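Long-range contacts in nitronate monooxygenase family protein (PDB 4QIT), which catalyses the FMN-dependent oxidative denitrification of alkyl nitronates with molecular oxygen, the toxin propionate 3-nitronate being its best and presumed physiological substrate: residues Q23-G28 and A241-T246; C161-E166 and G188-F193; Q182-G187 and D199-T204. The protein carries 1 engineered substitution. One frame throughout, in Å; residues are numbered along the deposited sequence.

Contact 1. Residues Q23-G28 and A241-T246; sequences QAPMLG and AVQMGT. With FMN (flavin mononucleotide), chain C.
Ala24 faces Gly245 where two neighbouring parallel strands, 21-23 and 241-244, run out into loops beside the flavin. The methyl of Ala24 points at the other segment, CB lying 3.6 Å from Gly245 CA, and it also touches the ribityl chain of FMN near O2'. Just before it, the strands are pinned by one nearly straight backbone bond, Ala24 N to Met244 O (2.8 Å, 174°). The side chains of Gln23 and Met244 start on the same face of the sheet, but they do not meet: Gln23 packs against Leu34, Ala35 and Val38 of helix 32-41.

Gln243 reaches across on the other face. Its CG is anti to the backbone N (chi1 175°), which sets it beside the Ala24 methyl, with 3.7 Å between CG and Ala24 CB. The extended chain beyond CG crosses Pro25 at about a right angle, the amide passing over Pro25 CD before NE2 donates a bent bond to FMN O2' (2.9 Å). Met26 serves both partners at once. Its CB and CG lie over one face of the isoalloxazine, CB 3.2 Å from FMN C6, while nitroethane occupies the opposite face. Farther out, SD approaches Gly245 O at 3.5 Å, and the bend at chi3 (-79°) keeps CE close to that same oxygen.

Backbone amides hold the two ends of the cofactor. Leu27 N donates to FMN O4 at 2.8 Å, whereas Gly245 N grips O1P at 2.9 Å and Thr246 binds O3P through both N and OG1. Strands one and eight side by side close a TIM barrel, and the phosphate held by amides of the loop after strand eight is characteristic of its FMN-binding members.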
loop_
_atom_site.group_PDB
_atom_site.type_symbol
_atom_site.label_atom_id
_atom_site.label_comp_id
_atom_site.label_asym_id
_atom_site.label_seq_id
_atom_site.Cartn_x
_atom_site.Cartn_y
_atom_site.Cartn_z
ATOM N N GLN A 23 -5.050 -1.341 20.811
ATOM C CA GLN A 23 -3.858 -0.505 20.746
ATOM C C GLN A 23 -2.690 -1.444 20.486
ATOM O O GLN A 23 -2.463 -2.369 21.256
ATOM C CB GLN A 23 -3.665 0.307 22.035
ATOM C CG GLN A 23 -2.214 0.705 22.340
ATOM C CD GLN A 23 -1.578 -0.204 23.381
ATOM O OE1 GLN A 23 -2.188 -0.495 24.419
ATOM N NE2 GLN A 23 -0.361 -0.674 23.106
ATOM N N ALA A 24 -1.980 -1.231 19.380
ATOM C CA ALA A 24 -0.983 -2.201 18.928
ATOM C C ALA A 24 0.155 -2.397 19.918
ATOM O O ALA A 24 0.652 -1.433 20.504
ATOM C CB ALA A 24 -0.427 -1.798 17.562
ATOM N N PRO A 25 0.579 -3.653 20.105
ATOM C CA PRO A 25 1.816 -3.848 20.855
ATOM C C PRO A 25 2.935 -3.252 20.038
ATOM O O PRO A 25 2.966 -3.397 18.812
ATOM C CB PRO A 25 1.973 -5.370 20.912
ATOM C CG PRO A 25 1.143 -5.894 19.791
ATOM C CD PRO A 25 0.031 -4.909 19.569
ATOM N N MET A 26 3.812 -2.540 20.719
ATOM C CA MET A 26 4.855 -1.786 20.060
ATOM C C MET A 26 6.097 -1.859 20.904
ATOM O O MET A 26 6.244 -1.098 21.856
ATOM C CB MET A 26 4.417 -0.328 19.875
ATOM C CG MET A 26 3.261 -0.149 18.890
ATOM S SD MET A 26 2.817 1.584 18.682
ATOM C CE MET A 26 1.845 1.874 20.169
ATOM N N LEU A 27 6.994 -2.778 20.562
ATOM C CA LEU A 27 8.169 -2.986 21.385
ATOM C C LEU A 27 8.976 -1.689 21.493
ATOM O O LEU A 27 9.313 -1.069 20.478
ATOM C CB LEU A 27 9.010 -4.149 20.845
ATOM C CG LEU A 27 10.163 -4.630 21.728
ATOM C CD1 LEU A 27 9.676 -5.108 23.087
ATOM C CD2 LEU A 27 10.902 -5.752 20.999
ATOM N N GLY A 28 9.223 -1.258 22.732
ATOM C CA GLY A 28 9.925 -0.016 23.003
ATOM C C GLY A 28 9.029 1.209 23.114
ATOM O O GLY A 28 9.493 2.291 23.477
ATOM N N ALA A 241 -12.559 -5.825 13.768
ATOM C CA ALA A 241 -11.916 -4.913 14.709
ATOM C C ALA A 241 -10.772 -4.197 14.004
ATOM O O ALA A 241 -10.473 -4.490 12.845
ATOM C CB ALA A 241 -11.403 -5.668 15.938
ATOM N N VAL A 242 -10.140 -3.259 14.699
ATOM C CA VAL A 242 -8.941 -2.598 14.189
ATOM C C VAL A 242 -7.809 -2.673 15.203
ATOM O O VAL A 242 -8.039 -2.817 16.418
ATOM C CB VAL A 242 -9.204 -1.113 13.818
ATOM C CG1 VAL A 242 -10.302 -1.025 12.768
ATOM C CG2 VAL A 242 -9.558 -0.274 15.060
ATOM N N GLN A 243 -6.583 -2.596 14.698
ATOM C CA GLN A 243 -5.401 -2.513 15.537
ATOM C C GLN A 243 -4.630 -1.284 15.083
ATOM O O GLN A 243 -4.359 -1.122 13.880
ATOM C CB GLN A 243 -4.542 -3.773 15.398
ATOM C CG GLN A 243 -3.236 -3.698 16.169
ATOM C CD GLN A 243 -2.652 -5.070 16.423
ATOM O OE1 GLN A 243 -3.332 -5.957 16.941
ATOM N NE2 GLN A 243 -1.394 -5.259 16.044
ATOM N N MET A 244 -4.305 -0.418 16.046
ATOM C CA MET A 244 -3.765 0.911 15.774
ATOM C C MET A 244 -2.517 1.150 16.605
ATOM O O MET A 244 -2.570 1.080 17.832
ATOM C CB MET A 244 -4.827 1.976 16.102
ATOM C CG MET A 244 -6.050 1.903 15.195
ATOM S SD MET A 244 -7.442 2.903 15.756
ATOM C CE MET A 244 -6.761 4.538 15.540
ATOM N N GLY A 245 -1.395 1.412 15.937
ATOM C CA GLY A 245 -0.142 1.666 16.621
ATOM C C GLY A 245 0.225 3.142 16.618
ATOM O O GLY A 245 0.293 3.786 17.671
ATOM N N THR A 246 0.460 3.678 15.424
ATOM C CA THR A 246 0.924 5.058 15.279
ATOM C C THR A 246 0.036 6.051 16.033
ATOM O O THR A 246 0.535 6.986 16.664
ATOM C CB THR A 246 1.002 5.436 13.793
ATOM O OG1 THR A 246 1.898 4.530 13.140
ATOM C CG2 THR A 246 1.524 6.855 13.609
HETATM N N1 FMN C . 3.821 -5.303 15.903
HETATM C C2 FMN C . 4.218 -6.408 16.645
HETATM O O2 FMN C . 3.722 -7.500 16.397
HETATM N N3 FMN C . 5.131 -6.298 17.670
HETATM C C4 FMN C . 5.682 -5.063 17.936
HETATM O O4 FMN C . 6.510 -4.917 18.831
HETATM C C4A FMN C . 5.298 -3.961 17.193
HETATM N N5 FMN C . 5.869 -2.750 17.483
HETATM C C5A FMN C . 5.505 -1.624 16.786
HETATM C C6 FMN C . 6.100 -0.417 17.127
HETATM C C7 FMN C . 5.759 0.745 16.466
HETATM C C7M FMN C . 6.429 2.014 16.908
HETATM C C8 FMN C . 4.827 0.700 15.428
HETATM C C8M FMN C . 4.462 1.954 14.687
HETATM C C9 FMN C . 4.235 -0.520 15.084
HETATM C C9A FMN C . 4.566 -1.697 15.766
HETATM N N10 FMN C . 3.988 -2.928 15.454
HETATM C C10 FMN C . 4.365 -4.063 16.168
HETATM C "C1'" FMN C . 2.991 -3.037 14.328
HETATM C "C2'" FMN C . 1.549 -2.922 14.791
HETATM O "O2'" FMN C . 1.161 -4.121 15.411
HETATM C "C3'" FMN C . 0.613 -2.683 13.614
HETATM O "O3'" FMN C . 0.883 -3.555 12.536
HETATM C "C4'" FMN C . 0.836 -1.268 13.130
HETATM O "O4'" FMN C . 1.098 -0.425 14.237
HETATM C "C5'" FMN C . -0.428 -0.786 12.440
HETATM O "O5'" FMN C . -0.024 0.322 11.697
HETATM P P FMN C . -0.356 1.806 12.165
HETATM O O1P FMN C . -1.541 1.788 13.092
HETATM O O2P FMN C . -0.582 2.606 10.919
HETATM O O3P FMN C . 0.859 2.258 12.905
#

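Contact 2. Residues C161-E166 and G188-F193. Engineered in segment 188-193: Ser189 (natural residue His). With NIE (nitroethane), chain D; FMN (flavin mononucleotide), chain C.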
loop_
_atom_site.group_PDB
_atom_site.type_symbol
_atom_site.label_atom_id
_atom_site.label_comp_id
_atom_site.label_asym_id
_atom_site.label_seq_id
_atom_site.Cartn_x
_atom_site.Cartn_y
_atom_site.Cartn_z
ATOM N N CYS A 161 -0.542 -12.085 13.182
ATOM C CA CYS A 161 -0.492 -11.142 12.076
ATOM C C CYS A 161 -0.189 -11.838 10.747
ATOM O O CYS A 161 0.645 -12.761 10.685
ATOM C CB CYS A 161 0.590 -10.108 12.367
ATOM S SG CYS A 161 0.800 -8.888 11.084
ATOM N N ALA A 162 -0.870 -11.413 9.688
ATOM C CA ALA A 162 -0.574 -11.892 8.334
ATOM C C ALA A 162 -0.598 -10.720 7.366
ATOM O O ALA A 162 -1.356 -9.762 7.576
ATOM C CB ALA A 162 -1.578 -12.943 7.907
ATOM N N THR A 163 0.210 -10.796 6.307
ATOM C CA THR A 163 0.265 -9.724 5.307
ATOM C C THR A 163 -0.317 -10.123 3.956
ATOM O O THR A 163 -0.431 -9.288 3.066
ATOM C CB THR A 163 1.700 -9.174 5.084
ATOM O OG1 THR A 163 2.507 -10.171 4.439
ATOM C CG2 THR A 163 2.327 -8.728 6.398
ATOM N N THR A 164 -0.665 -11.400 3.802
ATOM C CA THR A 164 -1.183 -11.909 2.529
ATOM C C THR A 164 -2.212 -12.987 2.808
ATOM O O THR A 164 -2.220 -13.566 3.894
ATOM C CB THR A 164 -0.083 -12.583 1.671
ATOM O OG1 THR A 164 0.363 -13.776 2.335
ATOM C CG2 THR A 164 1.092 -11.643 1.418
ATOM N N PRO A 165 -3.060 -13.283 1.818
ATOM C CA PRO A 165 -3.985 -14.419 1.944
ATOM C C PRO A 165 -3.262 -15.742 2.212
ATOM O O PRO A 165 -3.788 -16.584 2.955
ATOM C CB PRO A 165 -4.656 -14.451 0.575
ATOM C CG PRO A 165 -4.688 -13.005 0.161
ATOM C CD PRO A 165 -3.357 -12.467 0.624
ATOM N N GLU A 166 -2.077 -15.926 1.637
ATOM C CA GLU A 166 -1.312 -17.149 1.878
ATOM C C GLU A 166 -0.877 -17.242 3.345
ATOM O O GLU A 166 -0.958 -18.302 3.966
ATOM C CB GLU A 166 -0.106 -17.244 0.931
ATOM C CG GLU A 166 -0.456 -17.384 -0.566
ATOM C CD GLU A 166 -1.102 -16.145 -1.177
ATOM O OE1 GLU A 166 -0.873 -15.017 -0.678
ATOM O OE2 GLU A 166 -1.848 -16.292 -2.169
ATOM N N GLY A 188 6.259 0.231 11.779
ATOM C CA GLY A 188 7.048 -0.806 12.429
ATOM C C GLY A 188 7.346 -1.975 11.508
ATOM O O GLY A 188 7.277 -1.852 10.277
ATOM N N SER A 189 7.695 -3.110 12.104
ATOM C CA SER A 189 8.153 -4.248 11.306
ATOM C C SER A 189 7.022 -4.872 10.489
ATOM O O SER A 189 5.914 -5.108 10.993
ATOM C CB SER A 189 8.811 -5.312 12.189
ATOM O OG SER A 189 9.968 -4.785 12.825
ATOM N N ARG A 190 7.310 -5.151 9.223
ATOM C CA ARG A 190 6.342 -5.876 8.408
ATOM C C ARG A 190 6.206 -7.325 8.877
ATOM O O ARG A 190 7.194 -7.988 9.174
ATOM C CB ARG A 190 6.705 -5.803 6.927
ATOM C CG ARG A 190 6.455 -4.400 6.391
ATOM C CD ARG A 190 6.356 -4.281 4.894
ATOM N NE ARG A 190 5.500 -5.271 4.229
ATOM C CZ ARG A 190 4.172 -5.354 4.299
ATOM N NH1 ARG A 190 3.458 -4.536 5.062
ATOM N NH2 ARG A 190 3.550 -6.283 3.588
ATOM N N GLY A 191 4.971 -7.815 8.928
ATOM C CA GLY A 191 4.711 -9.149 9.446
ATOM C C GLY A 191 4.972 -10.278 8.467
ATOM O O GLY A 191 4.508 -11.395 8.692
ATOM N N VAL A 192 5.701 -9.999 7.386
ATOM C CA VAL A 192 5.999 -10.995 6.354
ATOM C C VAL A 192 6.680 -12.229 6.946
ATOM O O VAL A 192 7.663 -12.106 7.685
ATOM C CB VAL A 192 6.906 -10.400 5.264
ATOM C CG1 VAL A 192 7.228 -11.470 4.205
ATOM C CG2 VAL A 192 6.258 -9.192 4.619
ATOM N N PHE A 193 6.153 -13.416 6.640
ATOM C CA PHE A 193 6.671 -14.651 7.241
ATOM C C PHE A 193 8.069 -14.994 6.725
ATOM O O PHE A 193 8.966 -15.314 7.512
ATOM C CB PHE A 193 5.743 -15.845 6.958
ATOM C CG PHE A 193 4.488 -15.889 7.802
ATOM C CD1 PHE A 193 3.981 -14.754 8.422
ATOM C CD2 PHE A 193 3.799 -17.090 7.950
ATOM C CE1 PHE A 193 2.817 -14.820 9.189
ATOM C CE2 PHE A 193 2.641 -17.164 8.714
ATOM C CZ PHE A 193 2.147 -16.020 9.335
HETATM N N3 NIE D . 8.656 -2.769 15.434
HETATM C C1 NIE D . 9.082 -5.096 15.619
HETATM C C2 NIE D . 9.201 -3.752 16.302
HETATM O O4 NIE D . 7.577 -2.989 14.889
HETATM O O5 NIE D . 9.488 -1.820 14.916
HETATM N N1 FMN C . 3.821 -5.303 15.903
HETATM C C2 FMN C . 4.218 -6.408 16.645
HETATM O O2 FMN C . 3.722 -7.500 16.397
HETATM N N3 FMN C . 5.131 -6.298 17.670
HETATM C C4 FMN C . 5.682 -5.063 17.936
HETATM O O4 FMN C . 6.510 -4.917 18.831
HETATM C C4A FMN C . 5.298 -3.961 17.193
HETATM N N5 FMN C . 5.869 -2.750 17.483
HETATM C C5A FMN C . 5.505 -1.624 16.786
HETATM C C6 FMN C . 6.100 -0.417 17.127
HETATM C C7 FMN C . 5.759 0.745 16.466
HETATM C C7M FMN C . 6.429 2.014 16.908
HETATM C C8 FMN C . 4.827 0.700 15.428
HETATM C C8M FMN C . 4.462 1.954 14.687
HETATM C C9 FMN C . 4.235 -0.520 15.084
HETATM C C9A FMN C . 4.566 -1.697 15.766
HETATM N N10 FMN C . 3.988 -2.928 15.454
HETATM C C10 FMN C . 4.365 -4.063 16.168
HETATM C "C1'" FMN C . 2.991 -3.037 14.328
HETATM C "C2'" FMN C . 1.549 -2.922 14.791
HETATM O "O2'" FMN C . 1.161 -4.121 15.411
HETATM C "C3'" FMN C . 0.613 -2.683 13.614
HETATM O "O3'" FMN C . 0.883 -3.555 12.536
HETATM C "C4'" FMN C . 0.836 -1.268 13.130
HETATM O "O4'" FMN C . 1.098 -0.425 14.237
HETATM C "C5'" FMN C . -0.428 -0.786 12.440
HETATM O "O5'" FMN C . -0.024 0.322 11.697
HETATM P P FMN C . -0.356 1.806 12.165
HETATM O O1P FMN C . -1.541 1.788 13.092
HETATM O O2P FMN C . -0.582 2.606 10.919
HETATM O O3P FMN C . 0.859 2.258 12.905
HETATM O O HOH W 1 3.218 -11.651 11.055
#
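Thr163 packs from the loop after the fifth strand of the TIM barrel (157-162) against the bend made by Arg190, Gly191 and Val192. Its CG2 lies 3.7 Å from both Gly191 C and Val192 N. With chi1 at 69°, OG1 takes the crowded position between the backbone N and the carbonyl carbon, and CG2 falls beside the N. Val192 crosses the threonine at about a right angle, its CG2 3.9 Å from Thr163 OG1. From a third direction Arg190 NH2 comes obliquely to Thr163 CB at 3.7 Å, while its NE forms a salt bridge with Asp199. Glu167, outside both segments, ties this packed part together: one carboxylate oxygen bonds Thr163 OG1 and the other accepts from Phe193 N.

On the SG side of Cys161 the fit relaxes. SG stays 4.2 Å from Gly191 CA, and the two backbones are linked here through a water, which donates to Cys161 O (2.8 Å) and to Gly191 O. The Phe193 ring turns its edge to Cys161 O and Gly191 O, both in its plane, with CE1 only 3.3 Å from Cys161 O. The far end of 161-166 departs altogether: Glu166 is solvent-exposed and forms a salt bridge with Arg271 of the second subunit.

At the opposite end, segment 188-193 reaches the nitroethane pocket. There Ser189, an engineered residue that is His in nature, binds nitroethane through its backbone: Ser189 N donates to NIE O4 at 2.8 Å and 169°.

Contact 3. Residues Q182-G187 and D199-T204. With FMN (flavin mononucleotide), chain C.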
loop_
_atom_site.group_PDB
_atom_site.type_symbol
_atom_site.label_atom_id
_atom_site.label_comp_id
_atom_site.label_asym_id
_atom_site.label_seq_id
_atom_site.Cartn_x
_atom_site.Cartn_y
_atom_site.Cartn_z
ATOM N N GLN A 182 -2.234 -7.035 8.354
ATOM C CA GLN A 182 -1.354 -5.873 8.326
ATOM C C GLN A 182 -1.107 -5.396 6.903
ATOM O O GLN A 182 -0.411 -6.062 6.118
ATOM C CB GLN A 182 -0.022 -6.191 8.998
ATOM C CG GLN A 182 0.842 -4.964 9.185
ATOM C CD GLN A 182 2.310 -5.306 9.412
ATOM O OE1 GLN A 182 2.915 -6.000 8.603
ATOM N NE2 GLN A 182 2.891 -4.800 10.504
ATOM N N GLY A 183 -1.643 -4.222 6.591
ATOM C CA GLY A 183 -1.459 -3.617 5.282
ATOM C C GLY A 183 -0.112 -2.918 5.179
ATOM O O GLY A 183 0.567 -2.668 6.194
ATOM N N ILE A 184 0.255 -2.563 3.943
ATOM C CA ILE A 184 1.524 -1.900 3.672
ATOM C C ILE A 184 1.639 -0.571 4.430
ATOM O O ILE A 184 2.742 -0.131 4.750
ATOM C CB ILE A 184 1.760 -1.708 2.137
ATOM C CG1 ILE A 184 3.246 -1.466 1.818
ATOM C CG2 ILE A 184 0.926 -0.569 1.603
ATOM C CD1 ILE A 184 4.180 -2.542 2.296
ATOM N N GLU A 185 0.495 0.028 4.753
ATOM C CA GLU A 185 0.448 1.288 5.502
ATOM C C GLU A 185 1.084 1.202 6.879
ATOM O O GLU A 185 1.506 2.222 7.438
ATOM C CB GLU A 185 -1.008 1.715 5.713
ATOM C CG GLU A 185 -1.696 2.337 4.510
ATOM C CD GLU A 185 -2.453 1.359 3.631
ATOM O OE1 GLU A 185 -2.049 0.178 3.502
ATOM O OE2 GLU A 185 -3.465 1.788 3.033
ATOM N N ALA A 186 1.104 0.002 7.455
ATOM C CA ALA A 186 1.440 -0.147 8.870
ATOM C C ALA A 186 2.821 0.343 9.220
ATOM O O ALA A 186 3.772 0.195 8.439
ATOM C CB ALA A 186 1.287 -1.586 9.310
ATOM N N GLY A 187 2.933 0.904 10.418
ATOM C CA GLY A 187 4.224 1.259 10.967
ATOM C C GLY A 187 4.954 0.078 11.583
ATOM O O GLY A 187 4.356 -0.951 11.907
ATOM N N ASP A 199 7.992 -9.594 -0.956
ATOM C CA ASP A 199 6.933 -8.961 -0.175
ATOM C C ASP A 199 5.861 -8.486 -1.146
ATOM O O ASP A 199 6.108 -7.579 -1.938
ATOM C CB ASP A 199 7.501 -7.765 0.594
ATOM C CG ASP A 199 6.528 -7.183 1.606
ATOM O OD1 ASP A 199 5.314 -7.509 1.588
ATOM O OD2 ASP A 199 6.988 -6.360 2.436
ATOM N N ALA A 200 4.674 -9.089 -1.084
ATOM C CA ALA A 200 3.580 -8.686 -1.974
ATOM C C ALA A 200 3.136 -7.240 -1.703
ATOM O O ALA A 200 2.528 -6.604 -2.568
ATOM C CB ALA A 200 2.398 -9.632 -1.822
ATOM N N ALA A 201 3.425 -6.739 -0.498
ATOM C CA ALA A 201 3.150 -5.340 -0.150
ATOM C C ALA A 201 1.717 -4.905 -0.505
ATOM O O ALA A 201 1.490 -3.942 -1.247
ATOM C CB ALA A 201 4.189 -4.425 -0.805
ATOM N N ILE A 202 0.753 -5.642 0.043
ATOM C CA ILE A 202 -0.661 -5.390 -0.203
ATOM C C ILE A 202 -1.185 -4.302 0.735
ATOM O O ILE A 202 -0.913 -4.326 1.948
ATOM C CB ILE A 202 -1.479 -6.677 0.005
ATOM C CG1 ILE A 202 -0.918 -7.809 -0.863
ATOM C CG2 ILE A 202 -2.946 -6.437 -0.294
ATOM C CD1 ILE A 202 -1.574 -9.152 -0.603
ATOM N N GLY A 203 -1.907 -3.336 0.181
ATOM C CA GLY A 203 -2.454 -2.256 0.985
ATOM C C GLY A 203 -3.600 -2.732 1.853
ATOM O O GLY A 203 -4.271 -3.723 1.530
ATOM N N THR A 204 -3.845 -2.003 2.933
ATOM C CA THR A 204 -4.883 -2.363 3.894
ATOM C C THR A 204 -6.267 -2.562 3.252
ATOM O O THR A 204 -6.968 -3.530 3.565
ATOM C CB THR A 204 -4.964 -1.311 5.019
ATOM O OG1 THR A 204 -3.722 -1.264 5.719
ATOM C CG2 THR A 204 -6.069 -1.646 6.006
HETATM N N1 FMN C . 3.821 -5.303 15.903
HETATM C C2 FMN C . 4.218 -6.408 16.645
HETATM O O2 FMN C . 3.722 -7.500 16.397
HETATM N N3 FMN C . 5.131 -6.298 17.670
HETATM C C4 FMN C . 5.682 -5.063 17.936
HETATM O O4 FMN C . 6.510 -4.917 18.831
HETATM C C4A FMN C . 5.298 -3.961 17.193
HETATM N N5 FMN C . 5.869 -2.750 17.483
HETATM C C5A FMN C . 5.505 -1.624 16.786
HETATM C C6 FMN C . 6.100 -0.417 17.127
HETATM C C7 FMN C . 5.759 0.745 16.466
HETATM C C7M FMN C . 6.429 2.014 16.908
HETATM C C8 FMN C . 4.827 0.700 15.428
HETATM C C8M FMN C . 4.462 1.954 14.687
HETATM C C9 FMN C . 4.235 -0.520 15.084
HETATM C C9A FMN C . 4.566 -1.697 15.766
HETATM N N10 FMN C . 3.988 -2.928 15.454
HETATM C C10 FMN C . 4.365 -4.063 16.168
HETATM C "C1'" FMN C . 2.991 -3.037 14.328
HETATM C "C2'" FMN C . 1.549 -2.922 14.791
HETATM O "O2'" FMN C . 1.161 -4.121 15.411
HETATM C "C3'" FMN C . 0.613 -2.683 13.614
HETATM O "O3'" FMN C . 0.883 -3.555 12.536
HETATM C "C4'" FMN C . 0.836 -1.268 13.130
HETATM O "O4'" FMN C . 1.098 -0.425 14.237
HETATM C "C5'" FMN C . -0.428 -0.786 12.440
HETATM O "O5'" FMN C . -0.024 0.322 11.697
HETATM P P FMN C . -0.356 1.806 12.165
HETATM O O1P FMN C . -1.541 1.788 13.092
HETATM O O2P FMN C . -0.582 2.606 10.919
HETATM O O3P FMN C . 0.859 2.258 12.905
HETATM O O HOH W 2 0.766 -5.769 3.796
#
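The carboxylate of Glu185 takes the amide at the start of helix 204-212 on its syn side: Thr204 N donates to OE1 at 2.9 Å, 25° out of the plane. The Asp199 carboxylate is used differently, with Ala201 N standing above its plane to bond OD1 in an Asx turn. A third flat group, the Gln182 amide, accepts from Gly191 N at OE1 and donates through NE2 to Ser189 O. This is the long sixth beta-alpha connection of the TIM barrel, folded back so that its beginning touches its end.

Glu185 sits in a type I turn from Gly183 to Ala186. Its chain bends at chi2 (92°), which swings CD round toward Thr204. The helix-end amide probably helps stabilise the negative charge, and OE2 takes a weak hydrogen bond from Ala206 N of the second subunit. Thr204 OG1, bonded to Gly223 O, lies 3.3 Å from Gly183 CA. Ile184 supplies the apolar part: CD1 rests on Ala201 CB at 3.6 Å and CG2 on Gly203 CA at 3.8 Å. Ile184 also packs on Ile184 of the second subunit, whose Gln334 bonds Ala201 O and Gly203 N.

Both ends of 182-187 reach the ribityl chain of FMN, Gln182 NE2 donating to O3' (3.1 Å) and Gly187 N to O5'. Between the segments, Ile202 O accepts from Ile184 N and from a water, 2.9 Å away, that also donates to Gln182 O.

How the contacts relate
All three contacts lie at the C-terminal mouth of one TIM barrel, and all touch the same FMN. Contact 1 joins strands one and eight, and its segments enclose both other contacts in the sequence. Its centre is about 14 Å from that of contact 2 and 15 Å from that of contact 3, and it touches neither. Contacts 2 and 3 follow adjacent strands, 157-162 and 178-182; their segments interleave along the chain, their centres are about 8 Å apart, and they meet directly through Arg190 with Asp199 and Gly191 with Gln182. The flavin is thus held from several strands, while contacts 2 and 3 continue outward to the second subunit.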